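Local atomic coordinates of adapter protein MecA 1 (Bacillus subtilis, PDB entry 3JTP), a protein that recognises unfolded or aggregated proteins and regulators such as ComK and targets them to the ClpC protease, thereby restraining competence. Residues F9-G14 with S60-Y65; E17-L22 with N39-Y44; T32-F37 with E90-H95. The protein carries 3 engineered substitutions. All blocks are in the same frame, centred on the assembly; numbering follows the deposited sequence.

Interaction 1: residues F9-G14 with S60-Y65; sequences FVLRFG and SIMLEY. Engineered in segment 60-65: M62 (natural residue Leu).
L11 and F13 sit on a strand that runs in much the same direction as segment 60-65, which bears M62, L63 and Y65: the axes of 9-13 and 60-65 approach to 8.7 Å at an angle of 33°. CA of L11 is 7.9 Å from CA of L63, whereas CA of F13 is 6.7 Å from CA of Y65, so the backbones converge toward their C-terminal ends. No direct hydrogen bond joins them; apolar side chains do the work. The fork of L11 spans two successive residues, M62 and L63, crossing each side chain at about a right angle. Its CD1 lies 3.7 Å from SD of M62, an engineered residue that is leucine in the natural protein, while its CD2 meets CD2 of L63 at 4.0 Å. F13, with CG anti to the carbonyl carbon (chi1 -65°), swings its ring in toward the end of 60-65. There CD1 of F13 comes within 3.3 Å of O of Y65, which approaches the ring obliquely, and CE1 touches CB of Y65 at 3.9 Å. A water ties the backbones here, accepting from N of G14 and donating to O of Y65 (2.6 Å). The F13 ring also packs on V19 and L22 of helix 16-24; a serine in its place would probably open a gap beside CB of Y65 and strip both of an apolar partner. The contact is classic helix-on-sheet packing: helix 54-65 covers strand 8-13 of the antiparallel sheet in the C-terminal, ClpC-interacting domain of MecA.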
loop_
_atom_site.group_PDB
_atom_site.type_symbol
_atom_site.label_atom_id
_atom_site.label_comp_id
_atom_site.label_asym_id
_atom_site.label_seq_id
_atom_site.Cartn_x
_atom_site.Cartn_y
_atom_site.Cartn_z
ATOM N N PHE A 9 -3.477 -2.418 -7.719
ATOM C CA PHE A 9 -3.940 -1.117 -7.266
ATOM C C PHE A 9 -2.783 -0.253 -6.811
ATOM O O PHE A 9 -1.819 -0.745 -6.215
ATOM C CB PHE A 9 -4.931 -1.250 -6.110
ATOM C CG PHE A 9 -6.270 -1.761 -6.520
ATOM C CD1 PHE A 9 -7.295 -0.879 -6.838
ATOM C CD2 PHE A 9 -6.515 -3.132 -6.593
ATOM C CE1 PHE A 9 -8.548 -1.356 -7.228
ATOM C CE2 PHE A 9 -7.761 -3.616 -6.978
ATOM C CZ PHE A 9 -8.778 -2.731 -7.295
ATOM N N VAL A 10 -2.873 1.039 -7.103
ATOM C CA VAL A 10 -2.030 1.984 -6.411
ATOM C C VAL A 10 -2.918 2.807 -5.511
ATOM O O VAL A 10 -3.861 3.443 -5.980
ATOM C CB VAL A 10 -1.329 2.929 -7.344
ATOM C CG1 VAL A 10 -0.731 4.056 -6.535
ATOM C CG2 VAL A 10 -0.253 2.195 -8.133
ATOM N N LEU A 11 -2.603 2.797 -4.219
ATOM C CA LEU A 11 -3.392 3.510 -3.220
ATOM C C LEU A 11 -2.561 4.652 -2.658
ATOM O O LEU A 11 -1.360 4.492 -2.408
ATOM C CB LEU A 11 -3.806 2.561 -2.092
ATOM C CG LEU A 11 -4.479 1.256 -2.532
ATOM C CD1 LEU A 11 -4.720 0.363 -1.337
ATOM C CD2 LEU A 11 -5.776 1.506 -3.283
ATOM N N ARG A 12 -3.177 5.815 -2.464
ATOM C CA ARG A 12 -2.421 6.938 -1.943
ATOM C C ARG A 12 -2.807 7.257 -0.517
ATOM O O ARG A 12 -4.001 7.251 -0.154
ATOM C CB ARG A 12 -2.582 8.174 -2.812
ATOM C CG ARG A 12 -3.936 8.846 -2.712
ATOM C CD ARG A 12 -3.880 10.220 -3.394
ATOM N NE ARG A 12 -5.185 10.879 -3.410
ATOM C CZ ARG A 12 -6.187 10.479 -4.177
ATOM N NH1 ARG A 12 -6.000 9.427 -4.951
ATOM N NH2 ARG A 12 -7.365 11.109 -4.155
ATOM N N PHE A 13 -1.788 7.539 0.286
ATOM C CA PHE A 13 -1.981 7.877 1.694
ATOM C C PHE A 13 -1.589 9.319 1.940
ATOM O O PHE A 13 -0.527 9.751 1.518
ATOM C CB PHE A 13 -1.128 6.970 2.587
ATOM C CG PHE A 13 -1.522 5.523 2.537
ATOM C CD1 PHE A 13 -2.186 4.931 3.604
ATOM C CD2 PHE A 13 -1.221 4.744 1.423
ATOM C CE1 PHE A 13 -2.538 3.595 3.567
ATOM C CE2 PHE A 13 -1.582 3.393 1.377
ATOM C CZ PHE A 13 -2.244 2.825 2.457
ATOM N N GLY A 14 -2.438 10.048 2.653
ATOM C CA GLY A 14 -2.143 11.426 3.000
ATOM C C GLY A 14 -0.965 11.579 3.953
ATOM O O GLY A 14 -0.302 12.605 3.954
ATOM N N SER A 60 -11.315 -2.903 1.009
ATOM C CA SER A 60 -12.219 -1.982 1.697
ATOM C C SER A 60 -11.646 -1.450 3.015
ATOM O O SER A 60 -11.965 -0.333 3.421
ATOM C CB SER A 60 -13.584 -2.631 1.942
ATOM O OG SER A 60 -13.523 -3.545 3.030
ATOM N N ILE A 61 -10.805 -2.236 3.684
ATOM C CA ILE A 61 -10.121 -1.714 4.864
ATOM C C ILE A 61 -8.960 -0.828 4.458
ATOM O O ILE A 61 -8.727 0.220 5.066
ATOM C CB ILE A 61 -9.632 -2.814 5.805
ATOM C CG1 ILE A 61 -10.820 -3.425 6.547
ATOM C CG2 ILE A 61 -8.630 -2.250 6.812
ATOM C CD1 ILE A 61 -10.530 -4.797 7.103
ATOM N N MET A 62 -8.236 -1.235 3.417
ATOM C CA MET A 62 -7.147 -0.414 2.925
ATOM C C MET A 62 -7.690 0.969 2.614
ATOM O O MET A 62 -7.030 1.968 2.878
ATOM C CB MET A 62 -6.479 -1.039 1.693
ATOM C CG MET A 62 -5.477 -2.152 2.003
ATOM S SD MET A 62 -4.819 -2.885 0.491
ATOM C CE MET A 62 -3.275 -3.523 1.008
ATOM N N LEU A 63 -8.907 1.027 2.078
ATOM C CA LEU A 63 -9.495 2.297 1.658
ATOM C C LEU A 63 -10.066 3.128 2.793
ATOM O O LEU A 63 -10.724 4.144 2.545
ATOM C CB LEU A 63 -10.596 2.082 0.621
ATOM C CG LEU A 63 -10.187 1.574 -0.753
ATOM C CD1 LEU A 63 -11.418 1.504 -1.643
ATOM C CD2 LEU A 63 -9.118 2.471 -1.360
ATOM N N GLU A 64 -9.859 2.704 4.034
ATOM C CA GLU A 64 -10.192 3.593 5.145
ATOM C C GLU A 64 -9.010 4.490 5.449
ATOM O O GLU A 64 -9.172 5.596 5.967
ATOM C CB GLU A 64 -10.588 2.801 6.383
ATOM C CG GLU A 64 -11.861 2.050 6.169
ATOM C CD GLU A 64 -12.655 1.891 7.419
ATOM O OE1 GLU A 64 -13.767 1.368 7.280
ATOM O OE2 GLU A 64 -12.190 2.286 8.518
ATOM N N TYR A 65 -7.820 3.994 5.111
ATOM C CA TYR A 65 -6.587 4.720 5.335
ATOM C C TYR A 65 -6.043 5.361 4.070
ATOM O O TYR A 65 -5.159 6.210 4.136
ATOM C CB TYR A 65 -5.566 3.795 5.970
ATOM C CG TYR A 65 -6.056 3.369 7.315
ATOM C CD1 TYR A 65 -6.061 4.266 8.381
ATOM C CD2 TYR A 65 -6.585 2.117 7.507
ATOM C CE1 TYR A 65 -6.543 3.918 9.608
ATOM C CE2 TYR A 65 -7.080 1.751 8.745
ATOM C CZ TYR A 65 -7.052 2.666 9.787
ATOM O OH TYR A 65 -7.526 2.310 11.001
HETATM O O HOH W 1 -4.420 8.671 4.300
#

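Interaction 2: residues E17-L22 with N39-Y44; sequences EDVISL and NRYYLY
V19 and L22 seat helix 16-24 on Y41 and L43, residues of the middle strand of the five-stranded antiparallel sheet, in another helix-on-sheet contact of this alpha+beta domain. The evidence lies in the spacing of the touching residues. On the strand, Y41 and L43 direct their CB atoms to the helix and Y42 between them directs its own away; on the helix, V19 and L22 are one turn apart and both face the sheet. CA of V19 stands 7.9 Å from CA of Y41, and the two segments bury 121 Å² together. V19 has CG1 anti to the backbone N (chi1 -177°), which sends CG2 to the strand, where it rests 3.9 Å from CB of Y41. The two side chains cross at about a right angle, and the methyl meets the tyrosine ring obliquely. That ring also meets the ring of F16, with the planes at about 45°. The second pair is looser, with CD1 of L22 and CD1 of L43 4.4 Å apart. M62 of helix 54-65 and L89 of helix 88-96 each touch both of these leucines, which places the pair where three helices converge on one face of the sheet; V19 touches F13 and L34, from the strands flanking 40-46. On the helix itself, away from the strand, O of E17 takes the backbone N of S21 at 2.9 Å and also a weak hydrogen bond from OG of S21 at 3.2 Å.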
loop_
_atom_site.group_PDB
_atom_site.type_symbol
_atom_site.label_atom_id
_atom_site.label_comp_id
_atom_site.label_asym_id
_atom_site.label_seq_id
_atom_site.Cartn_x
_atom_site.Cartn_y
_atom_site.Cartn_z
ATOM N N GLU A 17 1.436 7.980 9.023
ATOM C CA GLU A 17 0.764 7.308 10.138
ATOM C C GLU A 17 -0.325 6.391 9.613
ATOM O O GLU A 17 -0.553 5.320 10.164
ATOM C CB GLU A 17 0.182 8.285 11.175
ATOM C CG GLU A 17 1.042 9.516 11.445
ATOM C CD GLU A 17 2.418 9.174 11.996
ATOM O OE1 GLU A 17 3.336 10.030 11.880
ATOM O OE2 GLU A 17 2.567 8.056 12.553
ATOM N N ASP A 18 -0.993 6.795 8.541
ATOM C CA ASP A 18 -2.070 5.982 8.004
ATOM C C ASP A 18 -1.528 4.712 7.363
ATOM O O ASP A 18 -2.194 3.692 7.387
ATOM C CB ASP A 18 -2.917 6.769 7.007
ATOM C CG ASP A 18 -3.762 7.853 7.684
ATOM O OD1 ASP A 18 -3.916 7.786 8.921
ATOM O OD2 ASP A 18 -4.255 8.771 6.986
ATOM N N VAL A 19 -0.329 4.778 6.790
ATOM C CA VAL A 19 0.336 3.560 6.308
ATOM C C VAL A 19 0.618 2.599 7.474
ATOM O O VAL A 19 0.253 1.433 7.413
ATOM C CB VAL A 19 1.640 3.862 5.549
ATOM C CG1 VAL A 19 2.265 2.548 5.010
ATOM C CG2 VAL A 19 1.376 4.882 4.397
ATOM N N ILE A 20 1.240 3.101 8.542
ATOM C CA ILE A 20 1.510 2.306 9.740
ATOM C C ILE A 20 0.213 1.677 10.289
ATOM O O ILE A 20 0.174 0.472 10.534
ATOM C CB ILE A 20 2.183 3.139 10.841
ATOM C CG1 ILE A 20 3.531 3.680 10.370
ATOM C CG2 ILE A 20 2.389 2.314 12.130
ATOM C CD1 ILE A 20 4.126 4.697 11.356
ATOM N N SER A 21 -0.831 2.492 10.472
ATOM C CA SER A 21 -2.157 1.998 10.874
ATOM C C SER A 21 -2.622 0.838 10.020
ATOM O O SER A 21 -3.046 -0.179 10.554
ATOM C CB SER A 21 -3.221 3.094 10.816
ATOM O OG SER A 21 -3.013 4.050 11.829
ATOM N N LEU A 22 -2.556 0.987 8.695
ATOM C CA LEU A 22 -2.970 -0.091 7.807
ATOM C C LEU A 22 -2.153 -1.341 8.075
ATOM O O LEU A 22 -2.689 -2.446 8.123
ATOM C CB LEU A 22 -2.819 0.302 6.348
ATOM C CG LEU A 22 -3.852 -0.259 5.368
ATOM C CD1 LEU A 22 -3.240 -0.343 3.968
ATOM C CD2 LEU A 22 -4.398 -1.599 5.783
ATOM N N ASN A 39 5.047 14.487 -1.272
ATOM C CA ASN A 39 4.449 14.675 0.054
ATOM C C ASN A 39 3.460 13.593 0.438
ATOM O O ASN A 39 2.976 13.579 1.555
ATOM C CB ASN A 39 3.753 16.045 0.163
ATOM C CG ASN A 39 4.557 17.170 -0.477
ATOM O OD1 ASN A 39 4.037 17.937 -1.303
ATOM N ND2 ASN A 39 5.837 17.266 -0.111
ATOM N N ARG A 40 3.150 12.682 -0.473
ATOM C CA ARG A 40 2.260 11.588 -0.119
ATOM C C ARG A 40 2.929 10.225 -0.233
ATOM O O ARG A 40 4.056 10.123 -0.712
ATOM C CB ARG A 40 0.959 11.673 -0.904
ATOM C CG ARG A 40 0.292 13.017 -0.700
ATOM C CD ARG A 40 -1.211 12.934 -0.651
ATOM N NE ARG A 40 -1.824 12.849 -1.971
ATOM C CZ ARG A 40 -2.186 13.908 -2.691
ATOM N NH1 ARG A 40 -1.981 15.128 -2.209
ATOM N NH2 ARG A 40 -2.753 13.746 -3.891
ATOM N N TYR A 41 2.261 9.191 0.266
ATOM C CA TYR A 41 2.797 7.828 0.189
ATOM C C TYR A 41 1.899 7.021 -0.729
ATOM O O TYR A 41 0.684 7.237 -0.777
ATOM C CB TYR A 41 2.921 7.182 1.587
ATOM C CG TYR A 41 3.987 7.861 2.417
ATOM C CD1 TYR A 41 5.301 7.408 2.403
ATOM C CD2 TYR A 41 3.693 8.998 3.173
ATOM C CE1 TYR A 41 6.289 8.050 3.129
ATOM C CE2 TYR A 41 4.681 9.657 3.900
ATOM C CZ TYR A 41 5.979 9.171 3.873
ATOM O OH TYR A 41 6.967 9.801 4.603
ATOM N N TYR A 42 2.499 6.117 -1.484
ATOM C CA TYR A 42 1.761 5.320 -2.439
ATOM C C TYR A 42 2.095 3.862 -2.225
ATOM O O TYR A 42 3.259 3.488 -2.126
ATOM C CB TYR A 42 2.107 5.754 -3.873
ATOM C CG TYR A 42 1.633 7.152 -4.177
ATOM C CD1 TYR A 42 0.459 7.366 -4.880
ATOM C CD2 TYR A 42 2.352 8.260 -3.740
ATOM C CE1 TYR A 42 0.016 8.649 -5.153
ATOM C CE2 TYR A 42 1.913 9.553 -4.008
ATOM C CZ TYR A 42 0.747 9.740 -4.716
ATOM O OH TYR A 42 0.304 11.018 -4.990
ATOM N N LEU A 43 1.063 3.045 -2.118
ATOM C CA LEU A 43 1.263 1.633 -1.876
ATOM C C LEU A 43 0.951 0.954 -3.179
ATOM O O LEU A 43 -0.199 0.921 -3.589
ATOM C CB LEU A 43 0.265 1.114 -0.843
ATOM C CG LEU A 43 0.696 0.227 0.332
ATOM C CD1 LEU A 43 -0.402 -0.779 0.694
ATOM C CD2 LEU A 43 1.996 -0.467 0.066
ATOM N N TYR A 44 1.942 0.393 -3.840
ATOM C CA TYR A 44 1.568 -0.490 -4.929
ATOM C C TYR A 44 1.042 -1.810 -4.354
ATOM O O TYR A 44 1.721 -2.467 -3.580
ATOM C CB TYR A 44 2.720 -0.735 -5.878
ATOM C CG TYR A 44 2.342 -1.679 -6.988
ATOM C CD1 TYR A 44 1.385 -1.326 -7.935
ATOM C CD2 TYR A 44 2.946 -2.928 -7.089
ATOM C CE1 TYR A 44 1.030 -2.195 -8.942
ATOM C CE2 TYR A 44 2.610 -3.804 -8.099
ATOM C CZ TYR A 44 1.653 -3.441 -9.015
ATOM O OH TYR A 44 1.334 -4.334 -10.005
#

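Interaction 3: residues T32-F37 with E90-H95; sequences TTLYSF and ETIKKH
L34 extends its CD2 methyl to CD1 of I92, 4.2 Å away, the two side chains meeting between strand 31-37 and helix 88-96. I92 also packs on F16, I20 and S23 of helix 16-24, so this apolar pair joins the strand to two helices. The backbones stay well apart, with CA of L34 9.6 Å from CA of I92, and the segments bury 84 Å² in all. Beside this pair, the chain of E90 is bent at chi2 (88°), which folds its carboxylate back so that OE1 stands 4.1 Å from OG1 of T32. That is proximity without a hydrogen bond; OG1 of T32 instead accepts from N of L89, just before the helical segment. Farther along the helix, O of T91 is gripped from opposite faces of its plane by N of H95 and by ND1 of H95, the latter at 3.1 Å and 158°, a bond that fixes the rotation of the imidazole. The chemistry across the two segments is therefore non-directional: van der Waals fit joins L34 to I92, while polar ties from the strand, including a backbone bond of T32 with A88, reach residues just before 90-95.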
loop_
_atom_site.group_PDB
_atom_site.type_symbol
_atom_site.label_atom_id
_atom_site.label_comp_id
_atom_site.label_asym_id
_atom_site.label_seq_id
_atom_site.Cartn_x
_atom_site.Cartn_y
_atom_site.Cartn_z
ATOM N N THR A 32 3.042 -5.945 -1.583
ATOM C CA THR A 32 2.872 -4.510 -1.495
ATOM C C THR A 32 4.234 -3.855 -1.668
ATOM O O THR A 32 5.224 -4.333 -1.120
ATOM C CB THR A 32 2.226 -4.091 -0.162
ATOM O OG1 THR A 32 2.928 -4.700 0.934
ATOM C CG2 THR A 32 0.777 -4.525 -0.122
ATOM N N THR A 33 4.289 -2.795 -2.475
ATOM C CA THR A 33 5.488 -1.968 -2.584
ATOM C C THR A 33 5.129 -0.529 -2.217
ATOM O O THR A 33 4.084 -0.011 -2.619
ATOM C CB THR A 33 6.128 -2.059 -4.001
ATOM O OG1 THR A 33 6.501 -3.418 -4.252
ATOM C CG2 THR A 33 7.382 -1.158 -4.127
ATOM N N LEU A 34 5.985 0.102 -1.424
ATOM C CA LEU A 34 5.699 1.439 -0.924
ATOM C C LEU A 34 6.639 2.483 -1.522
ATOM O O LEU A 34 7.852 2.279 -1.549
ATOM C CB LEU A 34 5.776 1.450 0.612
ATOM C CG LEU A 34 5.480 2.782 1.308
ATOM C CD1 LEU A 34 3.973 3.089 1.352
ATOM C CD2 LEU A 34 6.070 2.772 2.720
ATOM N N TYR A 35 6.067 3.590 -2.001
ATOM C CA TYR A 35 6.828 4.717 -2.531
ATOM C C TYR A 35 6.406 6.006 -1.813
ATOM O O TYR A 35 5.313 6.063 -1.244
ATOM C CB TYR A 35 6.547 4.922 -4.034
ATOM C CG TYR A 35 6.947 3.798 -4.957
ATOM C CD1 TYR A 35 8.096 3.875 -5.746
ATOM C CD2 TYR A 35 6.159 2.667 -5.066
ATOM C CE1 TYR A 35 8.446 2.834 -6.602
ATOM C CE2 TYR A 35 6.499 1.633 -5.906
ATOM C CZ TYR A 35 7.633 1.714 -6.665
ATOM O OH TYR A 35 7.925 0.649 -7.476
ATOM N N SER A 36 7.245 7.044 -1.860
ATOM C CA SER A 36 6.760 8.409 -1.600
ATOM C C SER A 36 6.807 9.212 -2.878
ATOM O O SER A 36 7.577 8.898 -3.786
ATOM C CB SER A 36 7.562 9.149 -0.515
ATOM O OG SER A 36 8.962 9.074 -0.727
ATOM N N PHE A 37 5.995 10.262 -2.932
ATOM C CA PHE A 37 5.946 11.120 -4.094
ATOM C C PHE A 37 5.166 12.389 -3.750
ATOM O O PHE A 37 4.003 12.334 -3.343
ATOM C CB PHE A 37 5.326 10.359 -5.275
ATOM C CG PHE A 37 5.231 11.162 -6.543
ATOM C CD1 PHE A 37 6.377 11.524 -7.241
ATOM C CD2 PHE A 37 3.992 11.532 -7.054
ATOM C CE1 PHE A 37 6.288 12.271 -8.428
ATOM C CE2 PHE A 37 3.895 12.275 -8.241
ATOM C CZ PHE A 37 5.042 12.648 -8.923
ATOM N N GLU A 90 4.169 -5.605 5.754
ATOM C CA GLU A 90 4.813 -6.458 6.761
ATOM C C GLU A 90 6.054 -5.777 7.349
ATOM O O GLU A 90 6.304 -5.838 8.544
ATOM C CB GLU A 90 5.240 -7.812 6.153
ATOM C CG GLU A 90 4.114 -8.724 5.647
ATOM C CD GLU A 90 3.735 -8.454 4.199
ATOM O OE1 GLU A 90 4.269 -7.484 3.620
ATOM O OE2 GLU A 90 2.899 -9.207 3.641
ATOM N N THR A 91 6.855 -5.137 6.502
ATOM C CA THR A 91 8.062 -4.504 7.011
ATOM C C THR A 91 7.708 -3.296 7.871
ATOM O O THR A 91 8.286 -3.098 8.936
ATOM C CB THR A 91 9.031 -4.112 5.873
ATOM O OG1 THR A 91 9.430 -5.298 5.173
ATOM C CG2 THR A 91 10.273 -3.419 6.431
ATOM N N ILE A 92 6.750 -2.493 7.411
ATOM C CA ILE A 92 6.292 -1.358 8.202
ATOM C C ILE A 92 5.695 -1.826 9.562
ATOM O O ILE A 92 6.007 -1.276 10.621
ATOM C CB ILE A 92 5.252 -0.512 7.427
ATOM C CG1 ILE A 92 5.884 0.125 6.172
ATOM C CG2 ILE A 92 4.684 0.551 8.330
ATOM C CD1 ILE A 92 6.993 1.084 6.474
ATOM N N LYS A 93 4.839 -2.840 9.535
ATOM C CA LYS A 93 4.258 -3.326 10.783
ATOM C C LYS A 93 5.368 -3.679 11.778
ATOM O O LYS A 93 5.341 -3.246 12.925
ATOM C CB LYS A 93 3.349 -4.526 10.533
ATOM C CG LYS A 93 2.779 -5.162 11.805
ATOM C CD LYS A 93 2.060 -6.457 11.449
ATOM C CE LYS A 93 1.868 -7.352 12.656
ATOM N NZ LYS A 93 1.340 -8.663 12.214
ATOM N N LYS A 94 6.366 -4.427 11.315
ATOM C CA LYS A 94 7.455 -4.883 12.173
ATOM C C LYS A 94 8.246 -3.768 12.867
ATOM O O LYS A 94 8.505 -3.843 14.056
ATOM C CB LYS A 94 8.411 -5.789 11.376
ATOM C CG LYS A 94 9.426 -6.523 12.246
ATOM C CD LYS A 94 10.343 -7.390 11.399
ATOM C CE LYS A 94 11.055 -8.428 12.251
ATOM N NZ LYS A 94 10.274 -9.694 12.280
ATOM N N HIS A 95 8.650 -2.742 12.127
ATOM C CA HIS A 95 9.469 -1.679 12.710
ATOM C C HIS A 95 8.667 -0.497 13.238
ATOM O O HIS A 95 9.138 0.221 14.118
ATOM C CB HIS A 95 10.482 -1.148 11.694
ATOM C CG HIS A 95 11.432 -2.184 11.200
ATOM N ND1 HIS A 95 11.177 -2.950 10.083
ATOM C CD2 HIS A 95 12.631 -2.599 11.675
ATOM C CE1 HIS A 95 12.181 -3.787 9.890
ATOM N NE2 HIS A 95 13.073 -3.598 10.846
#

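In the fold
From the N terminus, strand 8-13 opens the loop that interaction 1 closes at helix 54-65. Within that span helix 16-24 starts a shorter loop, closed by interaction 2 on strand 40-46, so interaction 2 lies wholly inside interaction 1 along the chain. Interaction 3 starts on strand 31-37, inside both loops, and ends on helix 88-96 beyond them, and so crosses both. All three reach one sheet: strand 40-46 lies between strands 8-13 and 31-37, with probable hydrogen bonds from F13 N to Y41 O and from Y44 N to T33 O. Interactions 1 and 3, about 13 Å apart between centres, fall on opposite sides of the chain's centre.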